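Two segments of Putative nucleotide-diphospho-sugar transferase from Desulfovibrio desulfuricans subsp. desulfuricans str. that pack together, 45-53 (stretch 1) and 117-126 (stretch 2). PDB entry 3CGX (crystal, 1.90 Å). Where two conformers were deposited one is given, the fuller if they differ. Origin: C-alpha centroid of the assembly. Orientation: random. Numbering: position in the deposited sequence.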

# COMPACT_ATOMS: atom_id res chain seq x y z
N GLN A 45 2.41 -1.83 -12.10
CA GLN A 45 2.36 -1.33 -13.46
C GLN A 45 2.13 0.18 -13.47
O GLN A 45 2.79 0.92 -14.22
CB GLN A 45 1.29 -2.09 -14.25
CG GLN A 45 1.13 -1.64 -15.67
CD GLN A 45 0.21 -2.57 -16.45
OE1 GLN A 45 -0.64 -3.27 -15.87
NE2 GLN A 45 0.40 -2.61 -17.75
N GLY A 46 1.21 0.63 -12.64
CA GLY A 46 0.92 2.04 -12.45
C GLY A 46 2.07 2.83 -11.78
O GLY A 46 2.48 3.88 -12.27
N LEU A 47 2.61 2.31 -10.68
CA LEU A 47 3.72 2.97 -9.97
C LEU A 47 5.04 3.03 -10.75
O LEU A 47 5.74 4.06 -10.70
CB LEU A 47 4.00 2.25 -8.65
CG LEU A 47 2.85 2.32 -7.64
CD1 LEU A 47 3.24 1.45 -6.42
CD2 LEU A 47 2.49 3.80 -7.27
N ALA A 48 5.36 1.93 -11.44
CA ALA A 48 6.62 1.79 -12.21
C ALA A 48 6.71 2.82 -13.32
O ALA A 48 7.78 3.07 -13.85
CB ALA A 48 6.79 0.37 -12.78
N ARG A 49 5.61 3.48 -13.61
CA ARG A 49 5.62 4.52 -14.63
C ARG A 49 5.80 5.94 -14.08
O ARG A 49 5.91 6.87 -14.87
CB ARG A 49 4.33 4.45 -15.48
CG ARG A 49 4.20 3.16 -16.35
CD ARG A 49 2.80 2.98 -16.99
N LEU A 50 5.86 6.13 -12.75
CA LEU A 50 5.91 7.50 -12.17
C LEU A 50 7.29 8.16 -12.17
O LEU A 50 8.23 7.52 -12.52
CB LEU A 50 5.41 7.53 -10.74
CG LEU A 50 3.96 7.04 -10.61
CD1 LEU A 50 3.53 7.05 -9.15
CD2 LEU A 50 3.05 7.89 -11.51
N HIS A 51 7.35 9.41 -11.71
CA HIS A 51 8.61 10.23 -11.63
C HIS A 51 9.20 10.04 -10.23
O HIS A 51 9.27 10.99 -9.41
CB HIS A 51 8.35 11.72 -11.87
N ALA A 52 9.61 8.81 -9.98
CA ALA A 52 10.08 8.41 -8.68
C ALA A 52 10.67 7.01 -8.79
O ALA A 52 10.19 6.20 -9.57
CB ALA A 52 8.95 8.42 -7.67
N ASP A 53 11.70 6.73 -8.00
CA ASP A 53 12.25 5.39 -7.89
C ASP A 53 11.29 4.58 -7.03
O ASP A 53 10.59 5.11 -6.13
CB ASP A 53 13.64 5.39 -7.23
CG ASP A 53 14.74 6.03 -8.10
OD1 ASP A 53 14.55 6.22 -9.32
OD2 ASP A 53 15.82 6.29 -7.54
N PRO A 117 -5.73 5.62 -7.98
CA PRO A 117 -5.09 6.22 -9.16
C PRO A 117 -3.65 6.69 -8.92
O PRO A 117 -3.36 7.45 -8.01
CB PRO A 117 -6.04 7.37 -9.53
CG PRO A 117 -7.00 7.52 -8.41
CD PRO A 117 -6.66 6.55 -7.32
N CYS A 118 -2.77 6.22 -9.80
CA CYS A 118 -1.35 6.52 -9.69
C CYS A 118 -1.11 8.03 -9.62
O CYS A 118 -0.24 8.46 -8.88
CB CYS A 118 -0.51 5.85 -10.80
SG CYS A 118 -0.81 6.21 -12.59
N GLU A 119 -1.92 8.80 -10.33
CA GLU A 119 -1.71 10.23 -10.43
C GLU A 119 -1.83 10.84 -9.05
O GLU A 119 -1.29 11.90 -8.81
CB GLU A 119 -2.63 10.94 -11.43
CG GLU A 119 -4.12 10.67 -11.31
CD GLU A 119 -4.61 9.53 -12.13
OE1 GLU A 119 -3.97 8.46 -12.11
OE2 GLU A 119 -5.66 9.68 -12.78
N LEU A 120 -2.55 10.19 -8.12
CA LEU A 120 -2.64 10.74 -6.75
C LEU A 120 -1.34 10.54 -5.96
O LEU A 120 -0.99 11.31 -5.08
CB LEU A 120 -3.84 10.19 -5.97
CG LEU A 120 -5.20 10.72 -6.44
CD1 LEU A 120 -6.34 10.15 -5.60
CD2 LEU A 120 -5.19 12.23 -6.41
N VAL A 121 -0.63 9.49 -6.31
CA VAL A 121 0.70 9.22 -5.72
C VAL A 121 1.68 10.26 -6.23
O VAL A 121 2.51 10.79 -5.46
CB VAL A 121 1.21 7.82 -6.09
CG1 VAL A 121 2.63 7.56 -5.49
CG2 VAL A 121 0.24 6.77 -5.60
N GLN A 122 1.58 10.55 -7.53
CA GLN A 122 2.36 11.64 -8.12
C GLN A 122 1.99 12.98 -7.49
O GLN A 122 2.84 13.80 -7.15
CB GLN A 122 2.17 11.72 -9.61
CG GLN A 122 3.06 12.74 -10.27
CD GLN A 122 4.49 12.32 -10.23
OE1 GLN A 122 4.86 11.28 -10.79
NE2 GLN A 122 5.33 13.11 -9.54
N LYS A 123 0.70 13.21 -7.31
CA LYS A 123 0.26 14.44 -6.68
C LYS A 123 0.86 14.58 -5.27
O LYS A 123 1.35 15.66 -4.88
CB LYS A 123 -1.28 14.51 -6.62
CG LYS A 123 -1.80 15.82 -6.00
CD LYS A 123 -3.33 15.92 -6.19
CE LYS A 123 -3.93 17.14 -5.59
NZ LYS A 123 -3.53 17.23 -4.16
N ALA A 124 0.81 13.50 -4.51
CA ALA A 124 1.40 13.48 -3.17
C ALA A 124 2.88 13.87 -3.20
O ALA A 124 3.35 14.69 -2.39
CB ALA A 124 1.20 12.09 -2.50
N LEU A 125 3.63 13.27 -4.11
CA LEU A 125 5.05 13.56 -4.23
C LEU A 125 5.27 15.01 -4.61
O LEU A 125 6.16 15.68 -4.07
CB LEU A 125 5.70 12.62 -5.24
CG LEU A 125 5.88 11.20 -4.67
CD1 LEU A 125 6.11 10.18 -5.82
CD2 LEU A 125 6.98 11.18 -3.61
N ASN A 126 4.46 15.51 -5.54
CA ASN A 126 4.54 16.90 -5.94
C ASN A 126 4.28 17.82 -4.74
O ASN A 126 4.96 18.81 -4.55
CB ASN A 126 3.52 17.24 -7.06
CG ASN A 126 3.82 16.54 -8.43
OD1 ASN A 126 4.93 16.09 -8.69
ND2 ASN A 126 2.83 16.54 -9.31
O HOH W 1 8.05 12.88 -8.39

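The end of one helix and the turn and loop that follow it pack along one side of a second helix through small apolar contacts, fastened by one direct hydrogen bond from backbone to side chain and one water bridge. The two segments run in the same general direction: the CA atoms of Gly-46 and Cys-118 lie 5.7 Å apart, and four residues further along each segment those of Leu-50 and Gln-122 lie 6.8 Å apart. Stretch 1 enters as helix, and a type I turn spans Leu-47 to Leu-50, closed by a hydrogen bond from Leu-50 N to Leu-47 O (2.9 Å); past the turn a weak hydrogen bond from Ala-52 N to Leu-50 O (3.2 Å) marks a tight bend at His-51. Most of stretch 2 is helix, and the residues it turns toward stretch 1 include Cys-118, Val-121 and Leu-125, a spacing of three and four that keeps them on one side of the helix.

The close approach at the start of the contact involves Gly-46, which has no side chain; its carbonyl O lies 3.9 Å from Cys-118 CB, a van der Waals contact. Leu-50 has the largest area covered by the opposite stretch. Its CA-to-CB bond points toward the helix, and its m,t rotamer brings CD1 to 3.8 Å from Val-121 CG1 while CD2 lies 4.2 Å from Cys-118 CB. Leu-50 CD1 also lies 4.0 Å from Cys-118 O, so this methyl touches both residues. Leu-47 also reaches Val-121: its CA-to-CB bond points sideways, but the end of the side chain comes nearer and places CD2 4.1 Å from Val-121 CG2. Val-121 is thus met by both leucines, and its CG1 lies within reach of each. Further along, Ala-52 points toward the helix and sets CB 3.8 Å from Leu-125 CD1, extending the apolar contact beyond the turn. These pairings exchange no hydrogen bonds; they bring hydrocarbon surfaces together, and Leu-47, Val-121 and Leu-125 are all buried.

The polar link is made by Gln-122. Its CA-to-CB bond points sideways, yet the chain bends at chi2 (69°, p) and its end approaches the loop. There OE1 accepts a hydrogen bond from His-51 N at 3.2 Å, with a nearly straight N-H...O angle of 166°. The side-chain carbonyl thereby satisfies a backbone amide just past the turn. The same OE1 lies 3.8 Å from Leu-50 CB, so this oxygen also touches the base of that leucine. The other half of the amide is used as well: Gln-122 NE2 donates to Asn-126 OD1 (3.1 Å), one helical turn further on, and to a water whose O is 3.0 Å away. That water in turn donates to His-51 O at 2.5 Å, a short distance. Gln-122 therefore engages both the NH and, through water, the CO of His-51. The imidazole of His-51 is not modelled, so its part in the contact cannot be judged.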